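Catechol O-methyltransferase (Niastella koreensis, PDB 7CVU) transfers a methyl group from S-adenosyl-L-methionine to either hydroxyl of catechol-like compounds in a metal-dependent reaction that runs best with magnesium, giving meta- and para-methylated products in equal proportion. Local coordinates at residues M135-A140 with V163-I168; S40-Q45 with V207-Y212; W74-L79 with A105-Q110. All coordinates share one frame; numbering follows the deposited sequence.

Contact 1: M135-A140 with V163-I168; sequences MIFIDA and VADNVI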
ATOM      1  N   MET C 135      -9.734   6.446   8.058  1.00  9.12           N
ATOM      2  CA  MET C 135      -8.284   6.457   7.720  1.00  9.89           C
ATOM      3  C   MET C 135      -7.648   7.567   8.542  1.00  9.71           C
ATOM      4  O   MET C 135      -8.252   8.643   8.640  1.00 11.06           O
ATOM      5  CB  MET C 135      -8.044   6.675   6.226  1.00 10.36           C
ATOM      6  CG  MET C 135      -6.569   6.628   5.847  1.00 11.80           C
ATOM      7  SD  MET C 135      -6.396   6.685   4.071  1.00 13.66           S
ATOM      8  CE  MET C 135      -4.695   7.207   3.945  1.00 12.43           C
ATOM      9  N   ILE C 136      -6.449   7.302   9.056  1.00 10.40           N
ATOM     10  CA  ILE C 136      -5.665   8.241   9.904  1.00  9.71           C
ATOM     11  C   ILE C 136      -4.271   8.244   9.324  1.00 10.47           C
ATOM     12  O   ILE C 136      -3.756   7.166   9.062  1.00 11.09           O
ATOM     13  CB  ILE C 136      -5.649   7.849  11.395  1.00  9.71           C
ATOM     14  CG1 ILE C 136      -7.082   7.765  11.960  1.00  9.02           C
ATOM     15  CG2 ILE C 136      -4.777   8.825  12.130  1.00  9.46           C
ATOM     16  CD1 ILE C 136      -7.182   7.324  13.348  1.00  9.59           C
ATOM     17  N   PHE C 137      -3.760   9.418   8.986  1.00 10.23           N
ATOM     18  CA  PHE C 137      -2.407   9.592   8.419  1.00 11.58           C
ATOM     19  C   PHE C 137      -1.553  10.411   9.386  1.00 12.49           C
ATOM     20  O   PHE C 137      -1.906  11.544   9.663  1.00 12.61           O
ATOM     21  CB  PHE C 137      -2.420  10.341   7.090  1.00 11.75           C
ATOM     22  CG  PHE C 137      -1.050  10.438   6.455  1.00 11.59           C
ATOM     23  CD1 PHE C 137      -0.385   9.303   6.061  1.00 11.95           C
ATOM     24  CD2 PHE C 137      -0.440  11.658   6.239  1.00 12.88           C
ATOM     25  CE1 PHE C 137       0.908   9.379   5.567  1.00 12.69           C
ATOM     26  CE2 PHE C 137       0.809  11.732   5.636  1.00 13.94           C
ATOM     27  CZ  PHE C 137       1.482  10.592   5.297  1.00 13.63           C
ATOM     28  N   ILE C 138      -0.504   9.807   9.920  1.00 12.97           N
ATOM     29  CA  ILE C 138       0.425  10.473  10.868  1.00 15.06           C
ATOM     30  C   ILE C 138       1.745  10.771  10.155  1.00 14.98           C
ATOM     31  O   ILE C 138       2.406   9.848   9.700  1.00 14.09           O
ATOM     32  CB  ILE C 138       0.633   9.598  12.105  1.00 15.74           C
ATOM     33  CG1 ILE C 138      -0.682   9.277  12.830  1.00 16.52           C
ATOM     34  CG2 ILE C 138       1.652  10.259  13.016  1.00 15.94           C
ATOM     35  CD1 ILE C 138      -0.602   8.117  13.747  1.00 15.54           C
ATOM     36  N   ASP C 139       2.071  12.052   9.987  1.00 17.57           N
ATOM     37  CA  ASP C 139       3.400  12.513   9.542  1.00 21.00           C
ATOM     38  C   ASP C 139       3.777  13.766  10.326  1.00 23.07           C
ATOM     39  O   ASP C 139       3.943  14.832   9.706  1.00 21.86           O
ATOM     40  CB  ASP C 139       3.416  12.899   8.072  1.00 24.52           C
ATOM     41  CG  ASP C 139       4.832  12.987   7.536  1.00 29.58           C
ATOM     42  OD1 ASP C 139       5.740  12.455   8.189  1.00 28.48           O
ATOM     43  OD2 ASP C 139       5.003  13.601   6.476  1.00 39.85           O
ATOM     44  N   ALA C 140       3.839  13.676  11.637  1.00 25.49           N
ATOM     45  CA  ALA C 140       4.183  14.851  12.483  1.00 25.53           C
ATOM     46  C   ALA C 140       5.535  14.531  13.137  1.00 25.17           C
ATOM     47  O   ALA C 140       6.298  13.657  12.595  1.00 26.10           O
ATOM     48  CB  ALA C 140       3.089  15.100  13.475  1.00 26.32           C
ATOM     49  N   VAL C 163      -2.016   4.941   8.925  1.00 11.22           N
ATOM     50  CA  VAL C 163      -0.760   5.082   8.154  1.00 11.21           C
ATOM     51  C   VAL C 163       0.114   6.057   8.912  1.00 11.32           C
ATOM     52  O   VAL C 163      -0.363   7.140   9.234  1.00 12.55           O
ATOM     53  CB  VAL C 163      -1.025   5.567   6.711  1.00 11.37           C
ATOM     54  CG1 VAL C 163       0.290   5.747   5.940  1.00 12.20           C
ATOM     55  CG2 VAL C 163      -2.016   4.671   5.999  1.00 12.39           C
ATOM     56  N   ALA C 164       1.343   5.645   9.255  1.00 12.22           N
ATOM     57  CA  ALA C 164       2.379   6.477   9.907  1.00 12.48           C
ATOM     58  C   ALA C 164       3.595   6.581   9.001  1.00 12.28           C
ATOM     59  O   ALA C 164       4.152   5.539   8.604  1.00 12.86           O
ATOM     60  CB  ALA C 164       2.767   5.874  11.234  1.00 12.58           C
ATOM     61  N   ASP C 165       3.941   7.796   8.568  1.00 12.91           N
ATOM     62  CA  ASP C 165       5.018   7.968   7.565  1.00 12.98           C
ATOM     63  C   ASP C 165       6.372   8.133   8.247  1.00 14.14           C
ATOM     64  O   ASP C 165       6.421   8.642   9.405  1.00 14.89           O
ATOM     65  CB  ASP C 165       4.786   9.203   6.690  1.00 13.44           C
ATOM     66  CG  ASP C 165       5.516   9.157   5.360  1.00 16.35           C
ATOM     67  OD1 ASP C 165       5.842   8.069   4.910  1.00 16.37           O
ATOM     68  OD2 ASP C 165       5.755  10.220   4.772  1.00 18.10           O
ATOM     69  N   ASN C 166       7.411   7.685   7.552  1.00 12.84           N
ATOM     70  CA  ASN C 166       8.830   7.996   7.800  1.00 13.37           C
ATOM     71  C   ASN C 166       9.292   7.355   9.118  1.00 11.90           C
ATOM     72  O   ASN C 166       9.811   8.096   9.986  1.00 13.02           O
ATOM     73  CB  ASN C 166       9.038   9.499   7.817  1.00 16.20           C
ATOM     74  CG  ASN C 166      10.438   9.897   7.425  1.00 20.50           C
ATOM     75  OD1 ASN C 166      11.326   9.041   7.290  1.00 20.20           O
ATOM     76  ND2 ASN C 166      10.616  11.213   7.306  1.00 26.72           N
ATOM     77  N   VAL C 167       9.077   6.052   9.249  1.00 11.32           N
ATOM     78  CA  VAL C 167       9.335   5.295  10.504  1.00 11.32           C
ATOM     79  C   VAL C 167      10.650   4.508  10.438  1.00 11.61           C
ATOM     80  O   VAL C 167      10.931   3.792  11.425  1.00 12.05           O
ATOM     81  CB  VAL C 167       8.150   4.402  10.911  1.00 13.11           C
ATOM     82  CG1 VAL C 167       6.940   5.293  11.174  1.00 13.57           C
ATOM     83  CG2 VAL C 167       7.840   3.292   9.925  1.00 13.53           C
ATOM     84  N   ILE C 168      11.426   4.583   9.353  1.00 12.22           N
ATOM     85  CA  ILE C 168      12.715   3.817   9.290  1.00 12.45           C
ATOM     86  C   ILE C 168      13.911   4.788   9.284  1.00 12.98           C
ATOM     87  O   ILE C 168      15.042   4.296   9.510  1.00 12.82           O
ATOM     88  CB  ILE C 168      12.775   2.808   8.132  1.00 14.10           C
ATOM     89  CG1 ILE C 168      12.751   3.525   6.787  1.00 14.23           C
ATOM     90  CG2 ILE C 168      11.690   1.726   8.251  1.00 16.14           C
ATOM     91  CD1 ILE C 168      13.023   2.592   5.578  1.00 14.29           C
TER

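Contact 2: S40-Q45 with V207-Y212; sequences SVSPNQ and VGVKEY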
ATOM      1  N   SER C  40      10.242  18.577   0.747  1.00 41.85           N
ATOM      2  CA  SER C  40      10.150  17.712  -0.455  1.00 42.48           C
ATOM      3  C   SER C  40       8.712  17.174  -0.488  1.00 33.39           C
ATOM      4  O   SER C  40       8.202  16.853   0.592  1.00 35.64           O
ATOM      5  CB  SER C  40      11.174  16.607  -0.410  1.00 42.52           C
ATOM      6  OG  SER C  40      10.992  15.811   0.762  1.00 52.99           O
ATOM      7  N   VAL C  41       8.044  17.147  -1.634  1.00 30.03           N
ATOM      8  CA  VAL C  41       6.747  16.402  -1.694  1.00 28.54           C
ATOM      9  C   VAL C  41       6.822  15.351  -2.799  1.00 23.53           C
ATOM     10  O   VAL C  41       7.716  15.371  -3.664  1.00 24.14           O
ATOM     11  CB  VAL C  41       5.469  17.257  -1.812  1.00 30.22           C
ATOM     12  CG1 VAL C  41       5.141  17.988  -0.501  1.00 31.60           C
ATOM     13  CG2 VAL C  41       5.487  18.159  -3.028  1.00 32.59           C
ATOM     14  N   SER C  42       5.902  14.415  -2.708  1.00 19.34           N
ATOM     15  CA  SER C  42       5.869  13.200  -3.526  1.00 16.16           C
ATOM     16  C   SER C  42       4.467  13.017  -4.091  1.00 16.21           C
ATOM     17  O   SER C  42       3.590  12.532  -3.363  1.00 13.07           O
ATOM     18  CB  SER C  42       6.266  12.039  -2.699  1.00 15.65           C
ATOM     19  OG  SER C  42       6.152  10.829  -3.442  1.00 13.96           O
ATOM     20  N   PRO C  43       4.211  13.355  -5.378  1.00 14.32           N
ATOM     21  CA  PRO C  43       2.909  13.062  -5.974  1.00 14.22           C
ATOM     22  C   PRO C  43       2.619  11.564  -5.938  1.00 14.37           C
ATOM     23  O   PRO C  43       1.484  11.200  -5.785  1.00 12.48           O
ATOM     24  CB  PRO C  43       3.007  13.583  -7.422  1.00 14.89           C
ATOM     25  CG  PRO C  43       4.480  13.831  -7.643  1.00 15.78           C
ATOM     26  CD  PRO C  43       5.034  14.162  -6.289  1.00 15.70           C
ATOM     27  N   ASN C  44       3.634  10.715  -6.076  1.00 12.57           N
ATOM     28  CA  ASN C  44       3.332   9.265  -6.064  1.00 12.40           C
ATOM     29  C   ASN C  44       2.913   8.850  -4.653  1.00 12.01           C
ATOM     30  O   ASN C  44       2.011   7.986  -4.528  1.00 10.89           O
ATOM     31  CB  ASN C  44       4.503   8.405  -6.563  1.00 12.78           C
ATOM     32  CG  ASN C  44       4.765   8.575  -8.052  1.00 12.62           C
ATOM     33  OD1 ASN C  44       3.834   8.707  -8.864  1.00 12.46           O
ATOM     34  ND2 ASN C  44       6.047   8.636  -8.414  1.00 13.38           N
ATOM     35  N   GLN C  45       3.516   9.416  -3.614  1.00 11.45           N
ATOM     36  CA  GLN C  45       3.003   9.124  -2.248  1.00 12.61           C
ATOM     37  C   GLN C  45       1.562   9.668  -2.091  1.00 11.59           C
ATOM     38  O   GLN C  45       0.698   8.948  -1.562  1.00 12.95           O
ATOM     39  CB  GLN C  45       3.888   9.695  -1.151  1.00 13.28           C
ATOM     40  CG  GLN C  45       3.462   9.186   0.225  1.00 15.55           C
ATOM     41  CD  GLN C  45       4.121   9.935   1.348  1.00 15.08           C
ATOM     42  OE1 GLN C  45       3.986  11.165   1.466  1.00 18.17           O
ATOM     43  NE2 GLN C  45       4.828   9.196   2.200  1.00 17.57           N
ATOM     44  N   VAL C 207      11.186   3.157  -2.250  1.00 14.54           N
ATOM     45  CA  VAL C 207      12.189   4.132  -2.761  1.00 14.70           C
ATOM     46  C   VAL C 207      11.487   4.992  -3.803  1.00 14.64           C
ATOM     47  O   VAL C 207      10.306   4.733  -4.091  1.00 13.81           O
ATOM     48  CB  VAL C 207      13.452   3.426  -3.283  1.00 13.17           C
ATOM     49  CG1 VAL C 207      14.245   2.784  -2.164  1.00 14.15           C
ATOM     50  CG2 VAL C 207      13.143   2.423  -4.398  1.00 14.12           C
ATOM     51  N   GLY C 208      12.165   6.062  -4.230  1.00 15.13           N
ATOM     52  CA  GLY C 208      11.580   7.058  -5.124  1.00 15.69           C
ATOM     53  C   GLY C 208      10.747   8.015  -4.291  1.00 16.81           C
ATOM     54  O   GLY C 208      11.113   9.190  -4.164  1.00 18.28           O
ATOM     55  N   VAL C 209       9.660   7.526  -3.711  1.00 17.17           N
ATOM     56  CA  VAL C 209       8.875   8.289  -2.704  1.00 19.11           C
ATOM     57  C   VAL C 209       9.785   8.782  -1.568  1.00 20.55           C
ATOM     58  O   VAL C 209      10.244   7.944  -0.745  1.00 18.59           O
ATOM     59  CB  VAL C 209       7.722   7.437  -2.121  1.00 20.26           C
ATOM     60  CG1 VAL C 209       7.157   8.131  -0.875  1.00 22.21           C
ATOM     61  CG2 VAL C 209       6.645   7.190  -3.177  1.00 21.64           C
ATOM     62  N   LYS C 210       9.925  10.105  -1.422  1.00 20.77           N
ATOM     63  CA  LYS C 210      10.770  10.757  -0.382  1.00 22.89           C
ATOM     64  C   LYS C 210      12.157  10.082  -0.375  1.00 21.50           C
ATOM     65  O   LYS C 210      12.742   9.962   0.700  1.00 20.07           O
ATOM     66  CB  LYS C 210      10.053  10.755   0.976  1.00 27.24           C
ATOM     67  CG  LYS C 210       8.715  11.506   0.975  1.00 30.75           C
ATOM     68  CD  LYS C 210       8.409  12.299   2.247  1.00 39.16           C
ATOM     69  CE  LYS C 210       8.272  11.424   3.479  1.00 42.26           C
ATOM     70  NZ  LYS C 210       7.698  12.161   4.636  1.00 47.13           N
ATOM     71  N   GLU C 211      12.619   9.671  -1.570  1.00 20.85           N
ATOM     72  CA  GLU C 211      13.879   8.959  -1.922  1.00 19.65           C
ATOM     73  C   GLU C 211      13.891   7.552  -1.315  1.00 16.86           C
ATOM     74  O   GLU C 211      14.027   6.643  -2.058  1.00 14.68           O
ATOM     75  CB  GLU C 211      15.141   9.713  -1.499  1.00 25.24           C
ATOM     76  CG  GLU C 211      15.535  10.823  -2.467  1.00 29.30           C
ATOM     77  CD  GLU C 211      14.552  11.965  -2.419  1.00 33.87           C
ATOM     78  OE1 GLU C 211      14.068  12.379  -3.499  1.00 35.56           O
ATOM     79  OE2 GLU C 211      14.232  12.393  -1.279  1.00 40.74           O
ATOM     80  N   TYR C 212      13.753   7.447   0.000  1.00 15.18           N
ATOM     81  CA  TYR C 212      13.796   6.166   0.783  1.00 14.93           C
ATOM     82  C   TYR C 212      12.901   6.356   2.002  1.00 14.51           C
ATOM     83  O   TYR C 212      13.124   7.303   2.798  1.00 15.45           O
ATOM     84  CB  TYR C 212      15.231   5.831   1.206  1.00 14.31           C
ATOM     85  CG  TYR C 212      15.403   4.558   1.991  1.00 12.86           C
ATOM     86  CD1 TYR C 212      14.653   3.422   1.727  1.00 14.19           C
ATOM     87  CD2 TYR C 212      16.404   4.458   2.939  1.00 14.34           C
ATOM     88  CE1 TYR C 212      14.821   2.263   2.456  1.00 14.81           C
ATOM     89  CE2 TYR C 212      16.610   3.297   3.641  1.00 14.33           C
ATOM     90  CZ  TYR C 212      15.813   2.195   3.403  1.00 14.37           C
ATOM     91  OH  TYR C 212      16.015   1.024   4.058  1.00 14.31           O
TER

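Contact 3: W74-L79 with A105-Q110; sequences WMARAL and AGLTSQ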
ATOM      1  N   TRP C  74      -4.543  15.614  -1.632  1.00 12.14           N
ATOM      2  CA  TRP C  74      -4.595  14.239  -2.167  1.00 12.42           C
ATOM      3  C   TRP C  74      -5.682  13.417  -1.443  1.00 11.87           C
ATOM      4  O   TRP C  74      -6.545  12.841  -2.133  1.00 12.64           O
ATOM      5  CB  TRP C  74      -3.222  13.569  -2.081  1.00 12.71           C
ATOM      6  CG  TRP C  74      -2.298  13.897  -3.208  1.00 13.28           C
ATOM      7  CD1 TRP C  74      -1.199  14.703  -3.151  1.00 13.85           C
ATOM      8  CD2 TRP C  74      -2.339  13.381  -4.560  1.00 12.33           C
ATOM      9  NE1 TRP C  74      -0.555  14.702  -4.359  1.00 13.74           N
ATOM     10  CE2 TRP C  74      -1.232  13.936  -5.246  1.00 12.79           C
ATOM     11  CE3 TRP C  74      -3.201  12.540  -5.267  1.00 12.56           C
ATOM     12  CZ2 TRP C  74      -0.960  13.646  -6.591  1.00 12.59           C
ATOM     13  CZ3 TRP C  74      -2.936  12.242  -6.585  1.00 11.91           C
ATOM     14  CH2 TRP C  74      -1.838  12.805  -7.237  1.00 13.68           C
ATOM     15  N   MET C  75      -5.652  13.374  -0.111  1.00 11.99           N
ATOM     16  CA  MET C  75      -6.574  12.477   0.626  1.00 11.21           C
ATOM     17  C   MET C  75      -8.022  13.032   0.560  1.00 11.24           C
ATOM     18  O   MET C  75      -8.969  12.227   0.438  1.00 12.60           O
ATOM     19  CB  MET C  75      -6.084  12.328   2.056  1.00 11.85           C
ATOM     20  CG  MET C  75      -4.773  11.496   2.158  1.00 12.49           C
ATOM     21  SD  MET C  75      -4.364  11.214   3.906  1.00 13.45           S
ATOM     22  CE  MET C  75      -3.862  12.854   4.422  1.00 14.06           C
ATOM     23  N   ALA C  76      -8.235  14.347   0.750  1.00 10.54           N
ATOM     24  CA  ALA C  76      -9.581  14.940   0.803  1.00 12.74           C
ATOM     25  C   ALA C  76     -10.291  14.770  -0.543  1.00 13.29           C
ATOM     26  O   ALA C  76     -11.531  14.695  -0.533  1.00 11.47           O
ATOM     27  CB  ALA C  76      -9.534  16.413   1.180  1.00 12.12           C
ATOM     28  N   ARG C  77      -9.553  14.659  -1.644  1.00 12.81           N
ATOM     29  CA  ARG C  77     -10.147  14.409  -2.980  1.00 15.14           C
ATOM     30  C   ARG C  77     -10.781  13.016  -3.068  1.00 15.72           C
ATOM     31  O   ARG C  77     -11.531  12.803  -4.026  1.00 18.13           O
ATOM     32  CB  ARG C  77      -9.071  14.649  -4.034  1.00 15.06           C
ATOM     33  CG  ARG C  77      -8.922  16.132  -4.341  1.00 15.12           C
ATOM     34  CD  ARG C  77      -7.736  16.438  -5.207  1.00 15.98           C
ATOM     35  NE  ARG C  77      -7.769  17.836  -5.604  1.00 16.73           N
ATOM     36  CZ  ARG C  77      -6.828  18.415  -6.311  1.00 17.33           C
ATOM     37  NH1 ARG C  77      -5.794  17.712  -6.721  1.00 16.95           N
ATOM     38  NH2 ARG C  77      -6.948  19.699  -6.634  1.00 18.40           N
ATOM     39  N   ALA C  78     -10.489  12.090  -2.139  1.00 14.79           N
ATOM     40  CA  ALA C  78     -11.144  10.759  -2.096  1.00 14.91           C
ATOM     41  C   ALA C  78     -12.516  10.814  -1.418  1.00 15.67           C
ATOM     42  O   ALA C  78     -13.283   9.833  -1.521  1.00 16.51           O
ATOM     43  CB  ALA C  78     -10.246   9.758  -1.432  1.00 15.41           C
ATOM     44  N   LEU C  79     -12.831  11.895  -0.701  1.00 15.00           N
ATOM     45  CA  LEU C  79     -14.046  11.935   0.119  1.00 13.96           C
ATOM     46  C   LEU C  79     -15.330  12.073  -0.700  1.00 15.45           C
ATOM     47  O   LEU C  79     -15.383  12.681  -1.747  1.00 16.97           O
ATOM     48  CB  LEU C  79     -13.959  13.118   1.077  1.00 13.70           C
ATOM     49  CG  LEU C  79     -12.835  13.067   2.103  1.00 12.67           C
ATOM     50  CD1 LEU C  79     -12.735  14.456   2.701  1.00 13.61           C
ATOM     51  CD2 LEU C  79     -13.116  12.026   3.158  1.00 13.25           C
ATOM     52  N   ALA C 105      -7.975  24.416  -3.820  1.00 19.26           N
ATOM     53  CA  ALA C 105      -8.389  23.093  -4.317  1.00 20.03           C
ATOM     54  C   ALA C 105      -9.905  22.954  -4.245  1.00 18.60           C
ATOM     55  O   ALA C 105     -10.367  21.909  -4.666  1.00 20.96           O
ATOM     56  CB  ALA C 105      -7.679  21.992  -3.534  1.00 17.74           C
ATOM     57  N   GLY C 106     -10.637  23.930  -3.691  1.00 19.72           N
ATOM     58  CA  GLY C 106     -12.109  23.888  -3.544  1.00 21.87           C
ATOM     59  C   GLY C 106     -12.566  22.939  -2.433  1.00 20.34           C
ATOM     60  O   GLY C 106     -13.721  22.476  -2.458  1.00 22.62           O
ATOM     61  N   LEU C 107     -11.698  22.688  -1.457  1.00 18.97           N
ATOM     62  CA  LEU C 107     -11.914  21.679  -0.385  1.00 18.19           C
ATOM     63  C   LEU C 107     -12.283  22.360   0.938  1.00 18.67           C
ATOM     64  O   LEU C 107     -12.372  21.652   1.953  1.00 17.84           O
ATOM     65  CB  LEU C 107     -10.627  20.859  -0.242  1.00 17.10           C
ATOM     66  CG  LEU C 107     -10.328  19.928  -1.416  1.00 16.43           C
ATOM     67  CD1 LEU C 107      -8.966  19.310  -1.248  1.00 17.79           C
ATOM     68  CD2 LEU C 107     -11.389  18.850  -1.554  1.00 17.49           C
ATOM     69  N   THR C 108     -12.592  23.671   0.928  1.00 19.33           N
ATOM     70  CA  THR C 108     -12.895  24.447   2.159  1.00 20.11           C
ATOM     71  C   THR C 108     -13.972  23.728   2.994  1.00 18.31           C
ATOM     72  O   THR C 108     -13.793  23.635   4.226  1.00 20.03           O
ATOM     73  CB  THR C 108     -13.350  25.862   1.783  1.00 20.72           C
ATOM     74  OG1 THR C 108     -12.405  26.348   0.824  1.00 20.29           O
ATOM     75  CG2 THR C 108     -13.429  26.745   3.011  1.00 22.29           C
ATOM     76  N   SER C 109     -15.053  23.218   2.373  1.00 18.74           N
ATOM     77  CA  SER C 109     -16.230  22.679   3.085  1.00 22.00           C
ATOM     78  C   SER C 109     -15.915  21.295   3.674  1.00 21.24           C
ATOM     79  O   SER C 109     -16.633  20.881   4.578  1.00 23.29           O
ATOM     80  CB  SER C 109     -17.454  22.677   2.175  1.00 23.05           C
ATOM     81  OG  SER C 109     -17.473  21.541   1.327  1.00 25.70           O
ATOM     82  N   GLN C 110     -14.872  20.608   3.199  1.00 20.14           N
ATOM     83  CA  GLN C 110     -14.605  19.214   3.631  1.00 18.80           C
ATOM     84  C   GLN C 110     -13.415  19.149   4.605  1.00 18.05           C
ATOM     85  O   GLN C 110     -13.175  18.097   5.157  1.00 20.00           O
ATOM     86  CB  GLN C 110     -14.331  18.356   2.415  1.00 17.90           C
ATOM     87  CG  GLN C 110     -15.587  18.142   1.586  1.00 21.57           C
ATOM     88  CD  GLN C 110     -15.292  17.557   0.241  1.00 24.57           C
ATOM     89  OE1 GLN C 110     -14.639  18.177  -0.586  1.00 25.04           O
ATOM     90  NE2 GLN C 110     -15.821  16.369  -0.015  1.00 24.92           N
TER
HETATM   91  O   HOH W   1     -13.284  16.115  -2.124  1.00 24.54           O
HETATM   92  O   HOH W   2     -10.381  19.142  -5.348  1.00 32.70           O

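Contact 1: M135-A140 with V163-I168
Phe137 pairs with Val163 and Ile138 with Ala164 as neighbours in parallel strands, the short axes 4.7 Å apart and 13° from parallel. Three backbone hydrogen bonds join them: Val163 N to Ile136 O, Ile138 N to Val163 O and Asp165 N to Ile138 O, each 2.8 Å long and close to straight. Phe137 and Val163 share one face of the sheet. With chi1 at -176°, the Phe137 ring swings along its strand until CD1 meets Val163 CG1 at 3.6 Å, the methyl lying at the ring's edge. Further along, Phe137 CZ touches Asp165 CB at 3.8 Å. On the other face Ile138 and Ala164 make a looser apolar pair, and Tyr145 of helix 145-154 packs on Ile138.

At the C-terminal ends of the strands the chemistry turns acidic. Asp139 and Asp165 lie side by side and point the same way, with OD2 of Asp139 3.9 Å from OD2 of Asp165 and the carboxylate planes 65° apart. Such crowding of like charge is probably eased by Lys210 close by. Asp139, Asp165 and Asn166 bind magnesium, and Asp139 also belongs to the S-adenosyl-L-methionine site. Strand 135-138, helix 145-154 and strand 161-165 form a beta-alpha-beta unit of the Rossmann-like class I methyltransferase fold, with the metal site at the C-terminal ends of its parallel strands.

Contact 2: S40-Q45 with V207-Y212
Val209 fits against the first turn of helix 43-55, one methyl chiefly on Gln45, the other on Ser42 and Asn44. CG1 rests on Gln45 CB at 3.6 Å, and the two side chains cross at about a right angle, so that the glutamine chain runs past the valine with NE2 still 4.0 Å from the same CG1. The other methyl, CG2, meets Ser42 OG at 3.7 Å and brushes Asn44 CB. That serine hydroxyl is engaged: with chi1 at 176° it turns back over the helix start and accepts from Gln45 N at 3.0 Å, an N-cap bond. No hydrogen bond crosses between the segments.

Lys210 and Gln45 run toward a shared target from the two segments, coming no closer than 4.3 Å, between Lys210 CE and Gln45 NE2. Lys210 NZ makes a salt bridge with Asp165 OD2, and Gln45 NE2 probably donates to the same oxygen, so both converge on a magnesium ligand. Asn44 ND2 turns instead to Asp10 of helix 5-17. The contact thus sets the N-terminus of helix 43-55, just after the cofactor-binding residue Val41, against the turn between antiparallel strands 199-206 and 213-220, while Val207 continues the sheet by antiparallel pairing with the second subunit.

Contact 3: W74-L79 with A105-Q110
Ala76 and Leu107 make the close apolar part of this contact, which joins two alpha-to-beta connections of the Rossmann-like fold: the end of helix 70-76 and the loop leading from helix 92-104 into strand 111-115. Ala76 CB sits in front of the Leu107 fork, 3.8 Å from CD1 and 4.1 Å from CD2. Both residues are buried, and Leu85 of strand 84-89 packs on Ala76 as well. A type I beta turn runs from Ala76 to Leu79, and Gly106, with positive phi, closes helix 92-104 in a Schellman motif.

Away from this pair the packing thins and water takes over. The Arg77 chain is extended from CG to NE and passes beside Leu107, with CG 4.4 Å from Leu107 CD1, before its NH2 comes to 3.9 Å from Ala105 CB. That approach is oblique to the guanidinium, and the charge itself is met by Asp21, in a salt bridge from NH2. On the far side of Leu107, Gln110 NE2 lies 3.9 Å from Leu79 CB and makes a weak hydrogen bond to Pro80 O.

No direct hydrogen bond spans the segments, but two waters bridge them. The first donates to Ala76 O and to Gln110 OE1, tying the Ala76 carbonyl to the glutamine amide. The second accepts from Arg77 NE at 2.9 Å and donates to Ala105 O at 2.8 Å.

Overall arrangement
Contact 1 lies in the central sheet, its centre about 5 Å from the centre of the chain, and is held by backbone bonds. Contacts 2 and 3 lie farther out, with centres about 13 and 15 Å from it; contact 2 is buried like contact 1, contact 3 only partly. Neither has a direct hydrogen bond between its segments: contact 2 rests on packing around a valine, whereas contact 3 adds water bridges. Contacts 1 and 2 meet at the metal site, where Lys210 and Gln45 reach Asp165. Contact 3 is remote from that site, yet Met75 SD packs on Phe137 and Met135 of contact 1, and Trp74 touches Pro43 of contact 2. Helix 70-76 therefore borders both.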